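Long-range contact in thioredoxin-like protein (Bacteroides caccae ATCC 43185, PDB 4YOD), which is of unknown function but has a thioredoxin fold and is probably a thiol-disulfide oxidoreductase: residues A154-Y159 and S168-N173. Sequence-based numbering, arbitrary orientation.
Sequences AINFTY and SLYQLN
Tyr170 OH donates to Ala154 O at 2.7 Å, meeting a lone pair in the carbonyl plane, with Ala154 O also in the plane of the ring at its edge. This bond lies just beyond the open end of a two-stranded antiparallel hairpin (158-160 with 166-168) beside the main sheet of the thioredoxin fold, in which Thr158 and Ser168 form a non-hydrogen-bonded pair. Two residues on from Ala154, Asn156 OD1 accepts from Tyr170 N at 3.1 Å, the donor lying 44° out of the amide plane. CG of Asn156 stands anti to its backbone N (chi1 -170°), which carries OD1 to the backbone N of Tyr170. Asn156 CB comes to 3.5 Å from Tyr170 CD1, and amide and ring planes are 75° apart. A phenylalanine in place of Tyr170 would probably leave Ala154 O without this donor and the ring less firmly fixed. Leu169 N donates to Phe157 O at 3.0 Å. On the buried side Leu169 CB lies over a face of the Phe157 ring, and Leu169 CD2 comes to 3.9 Å from Phe157 CE2. Tyr159 OH and Leu172 CD2 meet tip to tip at 3.5 Å. Further out, Leu177, Leu179, Leu214 and Ile216 of the central strands pack under these residues, while Tyr252 OH bonds to Ile155 O. One water joins Tyr159 OH, at 2.7 Å, to Ser168 O, to which it donates at 2.8 Å.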
loop_
_atom_site.group_PDB
_atom_site.type_symbol
_atom_site.label_atom_id
_atom_site.label_comp_id
_atom_site.label_asym_id
_atom_site.label_seq_id
_atom_site.Cartn_x
_atom_site.Cartn_y
_atom_site.Cartn_z
ATOM N N ALA A 154 -15.118 -0.477 -0.225
ATOM C CA ALA A 154 -14.569 -1.521 0.639
ATOM C C ALA A 154 -15.398 -2.814 0.602
ATOM O O ALA A 154 -16.612 -2.770 0.388
ATOM C CB ALA A 154 -14.486 -1.018 2.068
ATOM N N ILE A 155 -14.750 -3.973 0.797
ATOM C CA ILE A 155 -15.477 -5.250 0.800
ATOM C C ILE A 155 -16.172 -5.433 2.165
ATOM O O ILE A 155 -15.521 -5.371 3.214
ATOM C CB ILE A 155 -14.575 -6.451 0.438
ATOM C CG1 ILE A 155 -14.039 -6.290 -1.013
ATOM C CG2 ILE A 155 -15.372 -7.763 0.583
ATOM C CD1 ILE A 155 -13.038 -7.321 -1.456
ATOM N N ASN A 156 -17.502 -5.638 2.137
ATOM C CA ASN A 156 -18.313 -5.826 3.343
ATOM C C ASN A 156 -17.975 -7.143 4.035
ATOM O O ASN A 156 -17.585 -8.110 3.380
ATOM C CB ASN A 156 -19.808 -5.795 2.996
ATOM C CG ASN A 156 -20.694 -5.749 4.209
ATOM O OD1 ASN A 156 -20.363 -5.142 5.239
ATOM N ND2 ASN A 156 -21.787 -6.459 4.143
ATOM N N PHE A 157 -18.109 -7.172 5.361
ATOM C CA PHE A 157 -17.847 -8.362 6.180
ATOM C C PHE A 157 -18.631 -8.241 7.469
ATOM O O PHE A 157 -18.940 -7.124 7.897
ATOM C CB PHE A 157 -16.335 -8.563 6.465
ATOM C CG PHE A 157 -15.700 -7.437 7.257
ATOM C CD1 PHE A 157 -15.679 -7.468 8.649
ATOM C CD2 PHE A 157 -15.167 -6.324 6.612
ATOM C CE1 PHE A 157 -15.123 -6.408 9.385
ATOM C CE2 PHE A 157 -14.605 -5.271 7.348
ATOM C CZ PHE A 157 -14.595 -5.316 8.727
ATOM N N THR A 158 -18.907 -9.391 8.095
ATOM C CA THR A 158 -19.607 -9.542 9.374
ATOM C C THR A 158 -18.584 -9.663 10.498
ATOM O O THR A 158 -17.643 -10.452 10.392
ATOM C CB THR A 158 -20.515 -10.781 9.302
ATOM O OG1 THR A 158 -21.385 -10.641 8.178
ATOM C CG2 THR A 158 -21.337 -11.001 10.581
ATOM N N TYR A 159 -18.758 -8.873 11.562
ATOM C CA TYR A 159 -17.891 -8.924 12.739
ATOM C C TYR A 159 -18.710 -9.396 13.948
ATOM O O TYR A 159 -19.943 -9.229 13.975
ATOM C CB TYR A 159 -17.203 -7.566 13.017
ATOM C CG TYR A 159 -18.153 -6.414 13.266
ATOM C CD1 TYR A 159 -18.695 -6.192 14.530
ATOM C CD2 TYR A 159 -18.495 -5.535 12.243
ATOM C CE1 TYR A 159 -19.578 -5.140 14.762
ATOM C CE2 TYR A 159 -19.361 -4.468 12.467
ATOM C CZ TYR A 159 -19.900 -4.272 13.730
ATOM O OH TYR A 159 -20.760 -3.226 13.954
ATOM N N SER A 168 -22.412 -5.733 10.514
ATOM C CA SER A 168 -21.651 -5.720 9.275
ATOM C C SER A 168 -21.010 -4.339 9.072
ATOM O O SER A 168 -21.504 -3.340 9.602
ATOM C CB SER A 168 -22.525 -6.109 8.088
ATOM O OG SER A 168 -23.324 -5.038 7.612
ATOM N N LEU A 169 -19.915 -4.287 8.290
ATOM C CA LEU A 169 -19.220 -3.040 7.988
ATOM C C LEU A 169 -20.178 -1.989 7.413
ATOM O O LEU A 169 -20.196 -0.862 7.895
ATOM C CB LEU A 169 -18.071 -3.299 6.987
ATOM C CG LEU A 169 -17.350 -2.076 6.415
ATOM C CD1 LEU A 169 -16.583 -1.333 7.506
ATOM C CD2 LEU A 169 -16.404 -2.481 5.301
ATOM N N TYR A 170 -20.988 -2.377 6.423
ATOM C CA TYR A 170 -21.879 -1.457 5.724
ATOM C C TYR A 170 -23.086 -1.020 6.549
ATOM O O TYR A 170 -23.721 -0.027 6.185
ATOM C CB TYR A 170 -22.330 -2.034 4.378
ATOM C CG TYR A 170 -21.338 -1.755 3.262
ATOM C CD1 TYR A 170 -20.077 -2.342 3.259
ATOM C CD2 TYR A 170 -21.659 -0.897 2.215
ATOM C CE1 TYR A 170 -19.168 -2.102 2.232
ATOM C CE2 TYR A 170 -20.751 -0.637 1.187
ATOM C CZ TYR A 170 -19.516 -1.262 1.189
ATOM O OH TYR A 170 -18.610 -1.018 0.182
ATOM N N GLN A 171 -23.360 -1.702 7.675
ATOM C CA GLN A 171 -24.465 -1.356 8.572
ATOM C C GLN A 171 -24.071 -0.196 9.501
ATOM O O GLN A 171 -24.928 0.375 10.180
ATOM C CB GLN A 171 -24.914 -2.581 9.380
ATOM C CG GLN A 171 -25.989 -3.388 8.663
ATOM C CD GLN A 171 -26.163 -4.793 9.185
ATOM O OE1 GLN A 171 -25.491 -5.245 10.127
ATOM N NE2 GLN A 171 -27.082 -5.522 8.568
ATOM N N LEU A 172 -22.785 0.162 9.516
ATOM C CA LEU A 172 -22.298 1.264 10.331
ATOM C C LEU A 172 -22.464 2.571 9.585
ATOM O O LEU A 172 -22.133 2.671 8.406
ATOM C CB LEU A 172 -20.849 1.048 10.759
ATOM C CG LEU A 172 -20.636 -0.146 11.675
ATOM C CD1 LEU A 172 -19.169 -0.533 11.721
ATOM C CD2 LEU A 172 -21.244 0.099 13.063
ATOM N N ASN A 173 -22.982 3.575 10.283
ATOM C CA ASN A 173 -23.297 4.870 9.704
ATOM C C ASN A 173 -22.475 5.972 10.339
ATOM O O ASN A 173 -22.670 6.289 11.519
ATOM C CB ASN A 173 -24.799 5.158 9.865
ATOM C CG ASN A 173 -25.672 4.026 9.378
ATOM O OD1 ASN A 173 -25.518 3.532 8.260
ATOM N ND2 ASN A 173 -26.588 3.567 10.218
HETATM O O HOH W 1 -22.763 -3.124 12.124
#